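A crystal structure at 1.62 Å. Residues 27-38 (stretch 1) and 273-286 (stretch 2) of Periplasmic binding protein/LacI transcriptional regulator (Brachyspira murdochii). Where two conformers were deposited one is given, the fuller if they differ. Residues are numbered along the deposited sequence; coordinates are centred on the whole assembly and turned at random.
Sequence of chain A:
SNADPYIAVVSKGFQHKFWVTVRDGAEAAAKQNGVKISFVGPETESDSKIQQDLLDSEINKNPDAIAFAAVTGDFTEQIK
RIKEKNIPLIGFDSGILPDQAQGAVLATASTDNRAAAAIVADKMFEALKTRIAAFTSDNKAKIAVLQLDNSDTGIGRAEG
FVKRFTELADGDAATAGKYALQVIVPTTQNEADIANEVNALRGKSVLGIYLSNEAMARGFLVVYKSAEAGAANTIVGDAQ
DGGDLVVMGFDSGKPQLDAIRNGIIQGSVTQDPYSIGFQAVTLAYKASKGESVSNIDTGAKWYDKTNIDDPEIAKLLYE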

ATOM      1  N   GLU A  27     -10.889  14.105 -10.608  1.00 11.40           N
ATOM      2  CA  GLU A  27     -11.361  15.140 -11.538  1.00 12.33           C
ATOM      3  C   GLU A  27     -12.420  14.574 -12.485  1.00 11.81           C
ATOM      4  O   GLU A  27     -13.396  15.238 -12.767  1.00 12.36           O
ATOM      5  CB  GLU A  27     -10.196  15.744 -12.287  1.00 14.63           C
ATOM      6  CG  GLU A  27      -9.216  16.544 -11.382  1.00 15.54           C
ATOM      7  CD  GLU A  27      -9.731  17.834 -10.756  1.00 19.13           C
ATOM      8  OE1 GLU A  27     -10.871  18.245 -11.041  1.00 20.36           O
ATOM      9  OE2 GLU A  27      -8.963  18.489  -9.981  1.00 21.90           O
ATOM     10  N   ALA A  28     -12.249  13.324 -12.905  1.00 12.27           N
ATOM     11  CA  ALA A  28     -13.254  12.703 -13.742  1.00 12.36           C
ATOM     12  C   ALA A  28     -14.608  12.593 -13.082  1.00 12.82           C
ATOM     13  O   ALA A  28     -15.620  12.959 -13.698  1.00 13.34           O
ATOM     14  CB  ALA A  28     -12.823  11.355 -14.289  1.00 12.22           C
ATOM     15  N   ALA A  29     -14.641  12.068 -11.858  1.00 13.21           N
ATOM     16  CA  ALA A  29     -15.871  11.953 -11.100  1.00 13.11           C
ATOM     17  C   ALA A  29     -16.398  13.329 -10.843  1.00 12.72           C
ATOM     18  O   ALA A  29     -17.630  13.517 -10.837  1.00 12.76           O
ATOM     19  CB  ALA A  29     -15.649  11.230  -9.772  1.00 13.31           C
ATOM     20  N   ALA A  30     -15.537  14.318 -10.599  1.00 13.28           N
ATOM     21  CA  ALA A  30     -16.053  15.645 -10.288  1.00 13.77           C
ATOM     22  C   ALA A  30     -16.805  16.201 -11.516  1.00 15.13           C
ATOM     23  O   ALA A  30     -17.952  16.703 -11.422  1.00 14.75           O
ATOM     24  CB  ALA A  30     -14.932  16.583  -9.881  1.00 14.20           C
ATOM     25  N   LYS A  31     -16.197  16.086 -12.676  1.00 15.69           N
ATOM     26  CA  LYS A  31     -16.839  16.580 -13.903  0.50 17.05           C
ATOM     27  C   LYS A  31     -18.145  15.816 -14.178  1.00 17.49           C
ATOM     28  O   LYS A  31     -19.190  16.440 -14.503  1.00 15.92           O
ATOM     29  CB  LYS A  31     -15.887  16.478 -15.083  0.50 18.19           C
ATOM     30  CG  LYS A  31     -16.503  16.875 -16.432  0.50 19.44           C
ATOM     31  CD  LYS A  31     -15.477  16.856 -17.560  0.50 20.25           C
ATOM     32  CE  LYS A  31     -16.096  17.164 -18.942  0.50 19.96           C
ATOM     33  NZ  LYS A  31     -17.517  16.740 -19.075  0.50 20.09           N
ATOM     34  N   GLN A  32     -18.128  14.487 -14.010  1.00 16.65           N
ATOM     35  CA  GLN A  32     -19.332  13.690 -14.236  1.00 17.99           C
ATOM     36  C   GLN A  32     -20.526  14.130 -13.379  1.00 17.24           C
ATOM     37  O   GLN A  32     -21.628  14.221 -13.841  1.00 17.04           O
ATOM     38  CB  GLN A  32     -19.061  12.227 -14.030  1.00 18.26           C
ATOM     39  CG  GLN A  32     -20.108  11.330 -14.636  1.00 20.71           C
ATOM     40  CD  GLN A  32     -19.832   9.871 -14.394  1.00 21.20           C
ATOM     41  OE1 GLN A  32     -20.524   9.243 -13.603  1.00 25.34           O
ATOM     42  NE2 GLN A  32     -18.829   9.334 -15.067  1.00 21.50           N
ATOM     43  N   ASN A  33     -20.253  14.537 -12.150  1.00 16.87           N
ATOM     44  CA  ASN A  33     -21.303  14.922 -11.190  1.00 16.92           C
ATOM     45  C   ASN A  33     -21.562  16.421 -11.054  1.00 16.73           C
ATOM     46  O   ASN A  33     -22.353  16.843 -10.220  1.00 18.40           O
ATOM     47  CB  ASN A  33     -20.982  14.290  -9.831  1.00 17.54           C
ATOM     48  CG  ASN A  33     -21.096  12.790  -9.889  1.00 19.03           C
ATOM     49  OD1 ASN A  33     -22.230  12.247 -10.013  1.00 19.34           O
ATOM     50  ND2 ASN A  33     -19.953  12.098  -9.905  1.00 17.08           N
ATOM     51  N   GLY A  34     -20.875  17.218 -11.838  1.00 15.34           N
ATOM     52  CA  GLY A  34     -21.120  18.659 -11.904  1.00 16.73           C
ATOM     53  C   GLY A  34     -20.626  19.396 -10.678  1.00 16.27           C
ATOM     54  O   GLY A  34     -21.252  20.359 -10.232  1.00 18.07           O
ATOM     55  N   VAL A  35     -19.518  18.945 -10.157  1.00 14.70           N
ATOM     56  CA  VAL A  35     -18.993  19.548  -8.935  1.00 15.19           C
ATOM     57  C   VAL A  35     -17.547  19.970  -9.169  1.00 15.29           C
ATOM     58  O   VAL A  35     -16.797  19.288  -9.855  1.00 14.59           O
ATOM     59  CB  VAL A  35     -19.204  18.596  -7.743  1.00 16.47           C
ATOM     60  CG1 VAL A  35     -18.500  17.262  -7.919  1.00 16.12           C
ATOM     61  CG2 VAL A  35     -18.679  19.250  -6.458  1.00 17.22           C
ATOM     62  N   LYS A  36     -17.169  21.122  -8.609  1.00 14.54           N
ATOM     63  CA  LYS A  36     -15.805  21.565  -8.571  1.00 15.30           C
ATOM     64  C   LYS A  36     -15.120  20.953  -7.354  1.00 13.24           C
ATOM     65  O   LYS A  36     -15.730  20.846  -6.277  1.00 13.27           O
ATOM     66  CB  LYS A  36     -15.721  23.102  -8.445  1.00 17.92           C
ATOM     67  CG  LYS A  36     -16.315  23.820  -9.651  1.00 23.52           C
ATOM     68  CD  LYS A  36     -15.279  24.055 -10.737  1.00 29.18           C
ATOM     69  CE  LYS A  36     -15.952  24.239 -12.083  1.00 32.92           C
ATOM     70  NZ  LYS A  36     -15.071  24.918 -13.056  1.00 37.40           N
ATOM     71  N   ILE A  37     -13.882  20.499  -7.533  1.00 13.33           N
ATOM     72  CA  ILE A  37     -13.084  20.037  -6.422  1.00 12.99           C
ATOM     73  C   ILE A  37     -11.788  20.824  -6.269  1.00 12.86           C
ATOM     74  O   ILE A  37     -11.261  21.395  -7.232  1.00 14.17           O
ATOM     75  CB  ILE A  37     -12.730  18.529  -6.520  1.00 12.55           C
ATOM     76  CG1 ILE A  37     -11.811  18.215  -7.710  1.00 12.30           C
ATOM     77  CG2 ILE A  37     -14.001  17.682  -6.457  1.00 12.77           C
ATOM     78  CD1 ILE A  37     -11.295  16.777  -7.719  1.00 12.75           C
ATOM     79  N   SER A  38     -11.302  20.880  -5.042  1.00 14.03           N
ATOM     80  CA  SER A  38      -9.938  21.181  -4.731  1.00 14.30           C
ATOM     81  C   SER A  38      -9.183  19.860  -4.623  1.00 15.47           C
ATOM     82  O   SER A  38      -9.787  18.809  -4.342  1.00 18.46           O
ATOM     83  CB  SER A  38      -9.879  22.017  -3.424  1.00 16.21           C
ATOM     84  OG  SER A  38     -10.165  21.168  -2.294  1.00 18.14           O
ATOM     85  N   PRO A 273      -5.273   3.335  -8.473  1.00 11.04           N
ATOM     86  CA  PRO A 273      -5.361   4.738  -8.025  1.00 11.42           C
ATOM     87  C   PRO A 273      -6.453   5.547  -8.712  1.00 11.55           C
ATOM     88  O   PRO A 273      -7.164   6.327  -8.044  1.00 10.99           O
ATOM     89  CB  PRO A 273      -3.967   5.289  -8.322  1.00 11.59           C
ATOM     90  CG  PRO A 273      -3.353   4.340  -9.317  1.00 11.84           C
ATOM     91  CD  PRO A 273      -3.907   3.002  -8.937  1.00 11.69           C
ATOM     92  N   TYR A 274      -6.681   5.342 -10.011  1.00 11.99           N
ATOM     93  CA  TYR A 274      -7.748   6.067 -10.647  1.00 11.70           C
ATOM     94  C   TYR A 274      -9.109   5.825 -10.001  1.00 11.41           C
ATOM     95  O   TYR A 274      -9.892   6.746  -9.756  1.00 12.01           O
ATOM     96  CB  TYR A 274      -7.807   5.719 -12.114  1.00 12.89           C
ATOM     97  CG  TYR A 274      -8.786   6.527 -12.889  1.00 13.17           C
ATOM     98  CD1 TYR A 274     -10.137   6.155 -12.936  1.00 13.96           C
ATOM     99  CD2 TYR A 274      -8.358   7.592 -13.680  1.00 13.56           C
ATOM    100  CE1 TYR A 274     -11.039   6.888 -13.732  1.00 14.18           C
ATOM    101  CE2 TYR A 274      -9.242   8.303 -14.483  1.00 14.43           C
ATOM    102  CZ  TYR A 274     -10.586   7.939 -14.493  1.00 15.63           C
ATOM    103  OH  TYR A 274     -11.554   8.619 -15.262  1.00 18.51           O
ATOM    104  N   SER A 275      -9.408   4.566  -9.743  1.00 11.68           N
ATOM    105  CA  SER A 275     -10.638   4.197  -9.075  0.60 11.82           C
ATOM    106  C   SER A 275     -10.747   4.724  -7.672  1.00 11.65           C
ATOM    107  O   SER A 275     -11.827   5.106  -7.243  1.00 11.40           O
ATOM    108  CB  SER A 275     -10.795   2.680  -9.047  0.60 11.87           C
ATOM    109  OG  SER A 275     -12.114   2.344  -8.634  0.60 12.77           O
ATOM    110  N   ILE A 276      -9.626   4.743  -6.954  1.00 11.29           N
ATOM    111  CA  ILE A 276      -9.603   5.334  -5.614  1.00 10.75           C
ATOM    112  C   ILE A 276     -10.060   6.766  -5.709  1.00 10.60           C
ATOM    113  O   ILE A 276     -10.923   7.200  -4.971  1.00 10.80           O
ATOM    114  CB  ILE A 276      -8.240   5.193  -4.989  1.00 10.62           C
ATOM    115  CG1 ILE A 276      -7.970   3.718  -4.652  1.00 11.09           C
ATOM    116  CG2 ILE A 276      -8.100   6.044  -3.769  1.00 11.28           C
ATOM    117  CD1 ILE A 276      -6.532   3.389  -4.320  1.00 11.43           C
ATOM    118  N   GLY A 277      -9.513   7.516  -6.613  1.00 10.10           N
ATOM    119  CA  GLY A 277      -9.927   8.914  -6.727  1.00 10.15           C
ATOM    120  C   GLY A 277     -11.336   9.089  -7.245  1.00 10.61           C
ATOM    121  O   GLY A 277     -12.095   9.908  -6.748  1.00 11.48           O
ATOM    122  N   PHE A 278     -11.721   8.310  -8.230  1.00 10.81           N
ATOM    123  CA  PHE A 278     -13.047   8.435  -8.808  1.00 11.62           C
ATOM    124  C   PHE A 278     -14.114   8.111  -7.740  1.00 11.86           C
ATOM    125  O   PHE A 278     -15.125   8.838  -7.582  1.00 11.27           O
ATOM    126  CB  PHE A 278     -13.174   7.527 -10.021  1.00 12.43           C
ATOM    127  CG  PHE A 278     -14.394   7.769 -10.808  1.00 12.16           C
ATOM    128  CD1 PHE A 278     -15.606   7.233 -10.426  1.00 13.56           C
ATOM    129  CD2 PHE A 278     -14.323   8.506 -11.960  1.00 13.44           C
ATOM    130  CE1 PHE A 278     -16.748   7.445 -11.161  1.00 14.35           C
ATOM    131  CE2 PHE A 278     -15.476   8.752 -12.690  1.00 15.01           C
ATOM    132  CZ  PHE A 278     -16.688   8.231 -12.269  1.00 14.91           C
ATOM    133  N   GLN A 279     -13.873   7.024  -7.019  1.00 12.09           N
ATOM    134  CA  GLN A 279     -14.837   6.544  -6.004  1.00 13.14           C
ATOM    135  C   GLN A 279     -14.885   7.468  -4.798  1.00 11.72           C
ATOM    136  O   GLN A 279     -15.966   7.678  -4.230  1.00 13.05           O
ATOM    137  CB  GLN A 279     -14.590   5.116  -5.606  1.00 15.04           C
ATOM    138  CG  GLN A 279     -14.871   4.147  -6.773  1.00 17.56           C
ATOM    139  CD  GLN A 279     -16.317   4.184  -7.265  1.00 21.19           C
ATOM    140  OE1 GLN A 279     -17.233   4.397  -6.484  1.00 24.39           O
ATOM    141  NE2 GLN A 279     -16.519   4.004  -8.573  1.00 25.00           N
ATOM    142  N   ALA A 280     -13.758   8.057  -4.418  1.00 11.40           N
ATOM    143  CA  ALA A 280     -13.727   9.066  -3.338  1.00 11.56           C
ATOM    144  C   ALA A 280     -14.669  10.204  -3.632  1.00 11.63           C
ATOM    145  O   ALA A 280     -15.472  10.558  -2.783  1.00 11.85           O
ATOM    146  CB  ALA A 280     -12.321   9.602  -3.152  1.00 10.71           C
ATOM    147  N   VAL A 281     -14.556  10.808  -4.832  1.00 11.24           N
ATOM    148  CA  VAL A 281     -15.389  11.935  -5.174  1.00 11.26           C
ATOM    149  C   VAL A 281     -16.822  11.473  -5.315  1.00 11.89           C
ATOM    150  O   VAL A 281     -17.708  12.250  -4.946  1.00 12.86           O
ATOM    151  CB  VAL A 281     -14.858  12.666  -6.398  1.00 11.08           C
ATOM    152  CG1 VAL A 281     -15.901  13.648  -6.950  1.00 11.18           C
ATOM    153  CG2 VAL A 281     -13.567  13.348  -6.031  1.00 11.28           C
ATOM    154  N   THR A 282     -17.071  10.316  -5.937  1.00 11.59           N
ATOM    155  CA  THR A 282     -18.419   9.797  -6.000  1.00 12.21           C
ATOM    156  C   THR A 282     -19.094   9.685  -4.639  1.00 11.31           C
ATOM    157  O   THR A 282     -20.224  10.089  -4.497  1.00 12.87           O
ATOM    158  CB  THR A 282     -18.435   8.436  -6.740  1.00 12.69           C
ATOM    159  OG1 THR A 282     -17.930   8.645  -8.065  1.00 14.15           O
ATOM    160  CG2 THR A 282     -19.864   7.871  -6.871  1.00 14.21           C
ATOM    161  N   LEU A 283     -18.433   9.068  -3.686  1.00 11.43           N
ATOM    162  CA  LEU A 283     -18.954   8.918  -2.335  1.00 11.07           C
ATOM    163  C   LEU A 283     -19.227  10.308  -1.757  1.00 11.90           C
ATOM    164  O   LEU A 283     -20.238  10.534  -1.102  1.00 11.79           O
ATOM    165  CB  LEU A 283     -17.953   8.166  -1.448  1.00 11.27           C
ATOM    166  CG  LEU A 283     -17.812   6.669  -1.660  1.00 12.55           C
ATOM    167  CD1 LEU A 283     -16.666   6.080  -0.827  1.00 12.62           C
ATOM    168  CD2 LEU A 283     -19.131   6.064  -1.301  1.00 13.12           C
ATOM    169  N   ALA A 284     -18.287  11.221  -1.953  1.00 11.68           N
ATOM    170  CA  ALA A 284     -18.435  12.537  -1.354  1.00 12.06           C
ATOM    171  C   ALA A 284     -19.613  13.305  -1.913  1.00 12.59           C
ATOM    172  O   ALA A 284     -20.381  13.927  -1.149  1.00 13.09           O
ATOM    173  CB  ALA A 284     -17.169  13.299  -1.494  1.00 11.44           C
ATOM    174  N   TYR A 285     -19.779  13.206  -3.212  1.00 11.99           N
ATOM    175  CA  TYR A 285     -20.884  13.796  -3.904  1.00 12.60           C
ATOM    176  C   TYR A 285     -22.178  13.226  -3.401  1.00 12.92           C
ATOM    177  O   TYR A 285     -23.129  14.001  -3.087  1.00 12.59           O
ATOM    178  CB  TYR A 285     -20.697  13.664  -5.412  1.00 13.13           C
ATOM    179  CG  TYR A 285     -21.888  14.220  -6.149  1.00 16.51           C
ATOM    180  CD1 TYR A 285     -21.999  15.564  -6.306  1.00 18.50           C
ATOM    181  CD2 TYR A 285     -22.857  13.391  -6.666  1.00 19.24           C
ATOM    182  CE1 TYR A 285     -23.065  16.137  -6.961  1.00 20.83           C
ATOM    183  CE2 TYR A 285     -23.959  13.943  -7.330  1.00 21.71           C
ATOM    184  CZ  TYR A 285     -24.039  15.324  -7.449  1.00 22.50           C
ATOM    185  OH  TYR A 285     -25.085  15.981  -8.092  1.00 32.12           O
ATOM    186  N   LYS A 286     -22.279  11.908  -3.357  1.00 13.17           N
ATOM    187  CA  LYS A 286     -23.540  11.260  -2.881  1.00 14.05           C
ATOM    188  C   LYS A 286     -23.850  11.661  -1.459  1.00 13.95           C
ATOM    189  O   LYS A 286     -25.021  11.995  -1.113  1.00 13.35           O
ATOM    190  CB  LYS A 286     -23.448   9.730  -2.982  1.00 15.56           C
ATOM    191  CG  LYS A 286     -23.399   9.234  -4.432  1.00 17.53           C
ATOM    192  CD  LYS A 286     -23.278   7.721  -4.469  1.00 19.67           C
ATOM    193  CE  LYS A 286     -23.582   7.236  -5.874  1.00 23.45           C
ATOM    194  NZ  LYS A 286     -23.200   5.823  -6.106  1.00 27.58           N
TER
HETATM  195  O   HOH W   1     -19.726   9.188 -10.156  1.00 17.38           O
HETATM  196  O   HOH W   2     -23.922  18.869  -8.946  1.00 32.26           O

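Stretch 1 enters as a helix, turns at Gly-34 and leaves as a strand from Lys-36; stretch 2 is helical throughout. The two helix axes approach to 7.7 Å, with their N-to-C directions 36° apart. The tightest backbone pairing is Ala-29 CA to Phe-278 CA at 5.1 Å, and farther along Asn-33 CA lies 7.4 Å from Tyr-285 CA. The first helix closes in a Schellman motif: Val-35 N bonds to Ala-30 O at 3.0 Å and Gly-34 N to Lys-31 O at 3.2 Å. Gly-34 has phi/psi of 73/36°, a positive phi that favours glycine, and the turn carries the chain on to Val-35 and Ile-37, whose side chains also point toward stretch 2.

No direct hydrogen bond joins the stretches. The contact, 515 Å² counting both sides, rests on packing and two bridging waters. Ala-29, buried and pointing toward stretch 2, sits at the close approach. Its CB lies 3.3 Å from Phe-278 O, which leaves little room beyond the methyl in that direction. The same CB stands 3.7 Å from the centroid of the Phe-278 ring, 10° off the ring normal, a CH-pi contact over the face. Phe-278 sends its CA-to-CB bond sideways, but chi1 of -170° (t) brings the ring to the first helix. At its edge, Gln-32 NE2 is 3.7 Å from Phe-278 CZ. Ala-28 CB adds a contact of 3.2 Å with Tyr-274 OH.

Val-281 is buried and points toward stretch 1, where it packs against both helix and strand. Its CG1 lies 3.7 Å from Ala-29 CB and is also about 4.5 Å from Ile-37 CG2 in the strand; Val-281 CG2 is practically as near to that Ile-37 CG2, at 4.4 Å.

Asn-33 and Tyr-285 form the second aromatic contact. Asn-33 CB is 3.6 Å from the centroid of the Tyr-285 ring and 6° off its normal, again CH-pi over the face. Val-35 CG1 packs obliquely against the same ring, 4.2 Å from Tyr-285 CD1.

Asparagine serves its place through its amide as well as its CB. Asn-33 ND2 donates to Ala-29 O at 2.9 Å (143° at the hydrogen) and to water 1 at 2.9 Å; that water donates to Thr-282 OG1 at 2.8 Å. Thr-282 OG1 in turn donates to Phe-278 O at 2.9 Å, so each polar side chain is tied to its own helix while sharing a water. Water 2 makes the other bridge, donating to Asn-33 O at 2.9 Å and hydrogen-bonding Tyr-285 OH at 3.2 Å.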